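Local coordinates for protein Lys-gingipain catalytic subunit (Porphyromonas gingivalis, PDB 6I9A) that cleaves proteins after lysine as a secreted cysteine endopeptidase of family C25 that may act as a virulence factor in periodontal disease, at residues A[170-184]-A[303-317]. Residues are numbered along the deposited sequence; the frame is centred on the assembly and turned at random. Where two conformers were deposited one is given.
Sequences PTIKYGMQYYYNQEH and PTFEGTSMGSYDATF. With NA (sodium ion), chain F; NA (sodium ion), chain E.
Y179 meets F317 and D314 and illustrates how one tyrosine can join an aromatic cluster to a metal site. Its CB sits over the centre of the F317 ring, a CH-pi contact 3.5 Å from the centroid. CG and CD1 then slide along F317, the two rings nearly parallel but barely overlapping; CD1 comes 3.3 Å from F317 CB. On the other flank CD2 rests 3.9 Å from Y313 CB, while CE2 and CZ pass along D314. At the tip, Y179 OH donates to D314 OD1 (2.6 Å) on the anti side of the carboxylate and accepts from a water that also donates to D314 O. With CG of D314 anti to its carbonyl carbon (chi1 -61°), the carboxylate lies between Y179 and a sodium ion; OD2 binds the ion and accepts from G311 N. Y174 OH binds the same sodium at 2.5 Å, with T308 OG1, S309 O, a water and V293 O. Y313 fits as a knob among T171, I172, Y174 and G175; Y180 turns its edge to the Y313 face in an offset edge-to-face pair and takes the edge of F317 on its own face. Y179, Y180, H184, Y313 and F317 thus form an aromatic cluster beside a sodium site within the C25 catalytic domain.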
loop_
_atom_site.group_PDB
_atom_site.type_symbol
_atom_site.label_atom_id
_atom_site.label_comp_id
_atom_site.label_asym_id
_atom_site.label_seq_id
_atom_site.Cartn_x
_atom_site.Cartn_y
_atom_site.Cartn_z
ATOM N N PRO A 170 1.949 -21.143 -12.781
ATOM C CA PRO A 170 3.327 -20.609 -12.832
ATOM C C PRO A 170 3.495 -19.351 -11.982
ATOM O O PRO A 170 4.540 -19.160 -11.370
ATOM C CB PRO A 170 3.575 -20.358 -14.345
ATOM C CG PRO A 170 2.644 -21.365 -15.024
ATOM C CD PRO A 170 1.435 -21.471 -14.142
ATOM N N THR A 171 2.459 -18.475 -11.946
ATOM C CA THR A 171 2.553 -17.249 -11.118
ATOM C C THR A 171 2.757 -17.614 -9.645
ATOM O O THR A 171 3.717 -17.144 -8.999
ATOM C CB THR A 171 1.278 -16.433 -11.247
ATOM O OG1 THR A 171 1.111 -15.966 -12.598
ATOM C CG2 THR A 171 1.310 -15.205 -10.325
ATOM N N ILE A 172 1.848 -18.445 -9.105
ATOM C CA ILE A 172 1.917 -18.743 -7.662
ATOM C C ILE A 172 3.161 -19.572 -7.356
ATOM O O ILE A 172 3.816 -19.346 -6.325
ATOM C CB ILE A 172 0.605 -19.464 -7.252
ATOM C CG1 ILE A 172 -0.627 -18.569 -7.460
ATOM C CG2 ILE A 172 0.694 -19.992 -5.798
ATOM C CD1 ILE A 172 -0.602 -17.232 -6.827
ATOM N N LYS A 173 3.542 -20.493 -8.247
ATOM C CA LYS A 173 4.751 -21.293 -8.037
ATOM C C LYS A 173 5.992 -20.422 -8.000
ATOM O O LYS A 173 6.928 -20.713 -7.245
ATOM C CB LYS A 173 4.874 -22.402 -9.075
ATOM C CG LYS A 173 3.814 -23.499 -8.903
ATOM C CD LYS A 173 3.896 -24.537 -10.046
ATOM C CE LYS A 173 2.995 -25.728 -9.748
ATOM N NZ LYS A 173 3.106 -26.742 -10.830
ATOM N N TYR A 174 6.075 -19.380 -8.834
ATOM C CA TYR A 174 7.228 -18.464 -8.807
ATOM C C TYR A 174 7.288 -17.762 -7.443
ATOM O O TYR A 174 8.328 -17.730 -6.806
ATOM C CB TYR A 174 7.049 -17.424 -9.950
ATOM C CG TYR A 174 8.167 -16.411 -10.022
ATOM C CD1 TYR A 174 9.249 -16.588 -10.896
ATOM C CD2 TYR A 174 8.144 -15.266 -9.231
ATOM C CE1 TYR A 174 10.248 -15.630 -11.009
ATOM C CE2 TYR A 174 9.157 -14.303 -9.319
ATOM C CZ TYR A 174 10.201 -14.501 -10.201
ATOM O OH TYR A 174 11.208 -13.589 -10.344
ATOM N N GLY A 175 6.146 -17.234 -6.989
ATOM C CA GLY A 175 6.094 -16.613 -5.665
ATOM C C GLY A 175 6.584 -17.532 -4.546
ATOM O O GLY A 175 7.363 -17.113 -3.666
ATOM N N MET A 176 6.116 -18.756 -4.556
ATOM C CA MET A 176 6.529 -19.731 -3.544
ATOM C C MET A 176 7.980 -20.161 -3.661
ATOM O O MET A 176 8.660 -20.335 -2.648
ATOM C CB MET A 176 5.619 -20.983 -3.584
ATOM C CG MET A 176 4.181 -20.667 -3.241
ATOM S SD MET A 176 3.142 -22.103 -3.069
ATOM C CE MET A 176 3.234 -22.773 -4.631
ATOM N N GLN A 177 8.487 -20.328 -4.882
ATOM C CA GLN A 177 9.854 -20.762 -5.056
ATOM C C GLN A 177 10.776 -19.745 -4.455
ATOM O O GLN A 177 11.743 -20.103 -3.778
ATOM C CB GLN A 177 10.176 -20.939 -6.552
ATOM C CG GLN A 177 11.648 -21.209 -6.768
ATOM C CD GLN A 177 11.995 -21.619 -8.150
ATOM O OE1 GLN A 177 11.124 -21.826 -9.000
ATOM N NE2 GLN A 177 13.284 -21.812 -8.370
ATOM N N TYR A 178 10.575 -18.446 -4.801
ATOM C CA TYR A 178 11.567 -17.468 -4.433
ATOM C C TYR A 178 11.318 -16.764 -3.116
ATOM O O TYR A 178 12.322 -16.303 -2.537
ATOM C CB TYR A 178 11.671 -16.433 -5.577
ATOM C CG TYR A 178 12.297 -17.076 -6.797
ATOM C CD1 TYR A 178 13.631 -17.494 -6.781
ATOM C CD2 TYR A 178 11.536 -17.368 -7.943
ATOM C CE1 TYR A 178 14.185 -18.168 -7.856
ATOM C CE2 TYR A 178 12.111 -17.985 -9.049
ATOM C CZ TYR A 178 13.433 -18.391 -8.992
ATOM O OH TYR A 178 13.997 -18.945 -10.120
ATOM N N TYR A 179 10.059 -16.613 -2.671
ATOM C CA TYR A 179 9.814 -15.704 -1.541
ATOM C C TYR A 179 8.891 -16.271 -0.463
ATOM O O TYR A 179 9.234 -16.182 0.709
ATOM C CB TYR A 179 9.210 -14.395 -2.086
ATOM C CG TYR A 179 10.086 -13.796 -3.168
ATOM C CD1 TYR A 179 11.396 -13.397 -2.898
ATOM C CD2 TYR A 179 9.621 -13.650 -4.480
ATOM C CE1 TYR A 179 12.211 -12.856 -3.886
ATOM C CE2 TYR A 179 10.427 -13.099 -5.475
ATOM C CZ TYR A 179 11.730 -12.731 -5.167
ATOM O OH TYR A 179 12.571 -12.217 -6.137
ATOM N N TYR A 180 7.705 -16.759 -0.844
ATOM C CA TYR A 180 6.721 -17.234 0.143
ATOM C C TYR A 180 7.038 -18.666 0.513
ATOM O O TYR A 180 6.478 -19.627 -0.022
ATOM C CB TYR A 180 5.299 -17.070 -0.428
ATOM C CG TYR A 180 4.966 -15.614 -0.676
ATOM C CD1 TYR A 180 4.757 -14.739 0.389
ATOM C CD2 TYR A 180 4.816 -15.121 -1.970
ATOM C CE1 TYR A 180 4.483 -13.384 0.174
ATOM C CE2 TYR A 180 4.530 -13.771 -2.196
ATOM C CZ TYR A 180 4.373 -12.908 -1.128
ATOM O OH TYR A 180 4.136 -11.558 -1.321
ATOM N N ASN A 181 8.032 -18.769 1.402
ATOM C CA ASN A 181 8.566 -20.073 1.769
ATOM C C ASN A 181 9.240 -20.030 3.143
ATOM O O ASN A 181 9.427 -18.952 3.722
ATOM C CB ASN A 181 9.521 -20.589 0.657
ATOM C CG ASN A 181 10.692 -19.686 0.425
ATOM O OD1 ASN A 181 11.339 -19.169 1.342
ATOM N ND2 ASN A 181 10.992 -19.445 -0.848
ATOM N N GLN A 182 9.600 -21.210 3.641
ATOM C CA GLN A 182 10.156 -21.304 4.991
ATOM C C GLN A 182 11.500 -20.596 5.101
ATOM O O GLN A 182 11.814 -20.036 6.170
ATOM C CB GLN A 182 10.282 -22.766 5.433
ATOM C CG GLN A 182 10.793 -22.922 6.896
ATOM C CD GLN A 182 9.924 -22.219 7.958
ATOM O OE1 GLN A 182 8.943 -22.799 8.472
ATOM N NE2 GLN A 182 10.279 -20.970 8.358
ATOM N N GLU A 183 12.264 -20.540 4.009
ATOM C CA GLU A 183 13.588 -19.898 4.021
ATOM C C GLU A 183 13.464 -18.396 4.223
ATOM O O GLU A 183 14.425 -17.752 4.674
ATOM C CB GLU A 183 14.346 -20.217 2.706
ATOM C CG GLU A 183 14.682 -21.710 2.581
ATOM C CD GLU A 183 13.586 -22.713 2.176
ATOM O OE1 GLU A 183 12.411 -22.340 1.912
ATOM O OE2 GLU A 183 13.938 -23.908 2.082
ATOM N N HIS A 184 12.268 -17.812 3.966
ATOM C CA HIS A 184 11.994 -16.391 4.219
ATOM C C HIS A 184 11.178 -16.188 5.483
ATOM O O HIS A 184 10.757 -15.075 5.773
ATOM C CB HIS A 184 11.280 -15.751 3.013
ATOM C CG HIS A 184 12.212 -15.562 1.852
ATOM N ND1 HIS A 184 12.621 -16.631 1.089
ATOM C CD2 HIS A 184 12.836 -14.441 1.406
ATOM C CE1 HIS A 184 13.468 -16.128 0.179
ATOM N NE2 HIS A 184 13.606 -14.828 0.324
ATOM N N PRO A 303 8.528 -19.639 -15.064
ATOM C CA PRO A 303 9.565 -18.585 -15.080
ATOM C C PRO A 303 10.562 -18.752 -13.959
ATOM O O PRO A 303 10.234 -19.296 -12.889
ATOM C CB PRO A 303 8.745 -17.322 -14.835
ATOM C CG PRO A 303 7.513 -17.803 -14.081
ATOM C CD PRO A 303 7.213 -19.147 -14.608
ATOM N N THR A 304 11.795 -18.280 -14.194
ATOM C CA THR A 304 12.794 -18.207 -13.147
ATOM C C THR A 304 13.212 -16.770 -12.935
ATOM O O THR A 304 12.939 -15.872 -13.750
ATOM C CB THR A 304 14.012 -19.036 -13.465
ATOM O OG1 THR A 304 14.637 -18.493 -14.627
ATOM C CG2 THR A 304 13.645 -20.526 -13.633
ATOM N N PHE A 305 13.906 -16.540 -11.814
ATOM C CA PHE A 305 14.347 -15.210 -11.466
ATOM C C PHE A 305 15.321 -14.649 -12.520
ATOM O O PHE A 305 15.228 -13.466 -12.901
ATOM C CB PHE A 305 14.989 -15.260 -10.057
ATOM C CG PHE A 305 15.456 -13.906 -9.612
ATOM C CD1 PHE A 305 14.577 -13.019 -9.031
ATOM C CD2 PHE A 305 16.775 -13.498 -9.825
ATOM C CE1 PHE A 305 15.003 -11.743 -8.622
ATOM C CE2 PHE A 305 17.218 -12.229 -9.417
ATOM C CZ PHE A 305 16.321 -11.351 -8.832
ATOM N N GLU A 306 16.217 -15.504 -13.034
ATOM C CA GLU A 306 17.218 -15.086 -14.030
ATOM C C GLU A 306 16.651 -14.817 -15.370
ATOM O O GLU A 306 17.267 -14.101 -16.157
ATOM C CB GLU A 306 18.306 -16.174 -14.228
ATOM C CG GLU A 306 19.291 -16.339 -13.093
ATOM C CD GLU A 306 18.648 -16.758 -11.791
ATOM O OE1 GLU A 306 17.751 -17.642 -11.784
ATOM O OE2 GLU A 306 18.996 -16.123 -10.772
ATOM N N GLY A 307 15.509 -15.387 -15.680
ATOM C CA GLY A 307 14.943 -15.227 -17.012
ATOM C C GLY A 307 13.809 -14.233 -17.103
ATOM O O GLY A 307 13.205 -14.146 -18.173
ATOM N N THR A 308 13.521 -13.486 -16.008
ATOM C CA THR A 308 12.443 -12.497 -16.018
ATOM C C THR A 308 12.982 -11.197 -15.463
ATOM O O THR A 308 13.970 -11.175 -14.713
ATOM C CB THR A 308 11.205 -12.974 -15.215
ATOM O OG1 THR A 308 11.601 -13.257 -13.875
ATOM C CG2 THR A 308 10.518 -14.195 -15.828
ATOM N N SER A 309 12.290 -10.091 -15.772
ATOM C CA SER A 309 12.586 -8.829 -15.129
ATOM C C SER A 309 11.904 -8.772 -13.761
ATOM O O SER A 309 11.244 -9.741 -13.324
ATOM C CB SER A 309 12.173 -7.672 -16.026
ATOM O OG SER A 309 10.766 -7.509 -16.111
ATOM N N MET A 310 12.011 -7.625 -13.097
ATOM C CA MET A 310 11.427 -7.502 -11.771
ATOM C C MET A 310 9.893 -7.356 -11.831
ATOM O O MET A 310 9.344 -6.465 -12.487
ATOM C CB MET A 310 12.024 -6.255 -11.096
ATOM C CG MET A 310 11.603 -6.161 -9.629
ATOM S SD MET A 310 11.997 -4.599 -8.799
ATOM C CE MET A 310 10.804 -3.501 -9.592
ATOM N N GLY A 311 9.185 -8.221 -11.101
ATOM C CA GLY A 311 7.745 -8.081 -10.959
ATOM C C GLY A 311 7.386 -7.713 -9.541
ATOM O O GLY A 311 8.254 -7.354 -8.720
ATOM N N SER A 312 6.081 -7.737 -9.251
ATOM C CA SER A 312 5.608 -7.286 -7.941
ATOM C C SER A 312 6.155 -8.158 -6.802
ATOM O O SER A 312 6.555 -7.626 -5.762
ATOM C CB SER A 312 4.090 -7.243 -7.900
ATOM O OG SER A 312 3.562 -8.560 -7.953
ATOM N N TYR A 313 6.200 -9.476 -6.974
ATOM C CA TYR A 313 6.763 -10.322 -5.896
ATOM C C TYR A 313 8.244 -9.990 -5.649
ATOM O O TYR A 313 8.675 -9.815 -4.510
ATOM C CB TYR A 313 6.649 -11.811 -6.229
ATOM C CG TYR A 313 5.271 -12.425 -6.388
ATOM C CD1 TYR A 313 4.203 -12.040 -5.590
ATOM C CD2 TYR A 313 5.070 -13.463 -7.276
ATOM C CE1 TYR A 313 2.964 -12.689 -5.675
ATOM C CE2 TYR A 313 3.850 -14.129 -7.349
ATOM C CZ TYR A 313 2.805 -13.743 -6.544
ATOM O OH TYR A 313 1.646 -14.455 -6.632
ATOM N N ASP A 314 9.006 -9.866 -6.740
ATOM C CA ASP A 314 10.432 -9.561 -6.626
ATOM C C ASP A 314 10.636 -8.246 -5.891
ATOM O O ASP A 314 11.497 -8.144 -4.990
ATOM C CB ASP A 314 11.098 -9.434 -8.003
ATOM C CG ASP A 314 11.079 -10.647 -8.897
ATOM O OD1 ASP A 314 11.341 -11.781 -8.377
ATOM O OD2 ASP A 314 10.820 -10.486 -10.114
ATOM N N ALA A 315 9.849 -7.209 -6.242
ATOM C CA ALA A 315 10.039 -5.902 -5.645
ATOM C C ALA A 315 9.688 -5.956 -4.176
ATOM O O ALA A 315 10.425 -5.393 -3.343
ATOM C CB ALA A 315 9.134 -4.912 -6.374
ATOM N N THR A 316 8.585 -6.636 -3.844
ATOM C CA THR A 316 8.168 -6.739 -2.439
ATOM C C THR A 316 9.369 -7.189 -1.603
ATOM O O THR A 316 9.634 -6.623 -0.525
ATOM C CB THR A 316 7.018 -7.777 -2.326
ATOM O OG1 THR A 316 5.871 -7.332 -3.103
ATOM C CG2 THR A 316 6.561 -7.878 -0.886
ATOM N N PHE A 317 10.056 -8.233 -2.078
ATOM C CA PHE A 317 11.108 -8.851 -1.288
ATOM C C PHE A 317 12.499 -8.229 -1.425
ATOM O O PHE A 317 13.410 -8.641 -0.717
ATOM C CB PHE A 317 11.134 -10.359 -1.570
ATOM C CG PHE A 317 10.010 -11.064 -0.840
ATOM C CD1 PHE A 317 8.711 -11.031 -1.327
ATOM C CD2 PHE A 317 10.224 -11.621 0.422
ATOM C CE1 PHE A 317 7.643 -11.542 -0.567
ATOM C CE2 PHE A 317 9.163 -12.172 1.140
ATOM C CZ PHE A 317 7.896 -12.108 0.668
HETATM NA NA NA F . 11.091 -11.763 -12.062
HETATM NA NA NA E . 10.741 -4.463 -0.865
HETATM O O HOH W 1 9.481 -20.182 -10.481
HETATM O O HOH W 2 13.722 -9.717 -5.454
HETATM O O HOH W 3 3.843 -9.465 -3.304
HETATM O O HOH W 4 13.507 -11.419 -11.907
#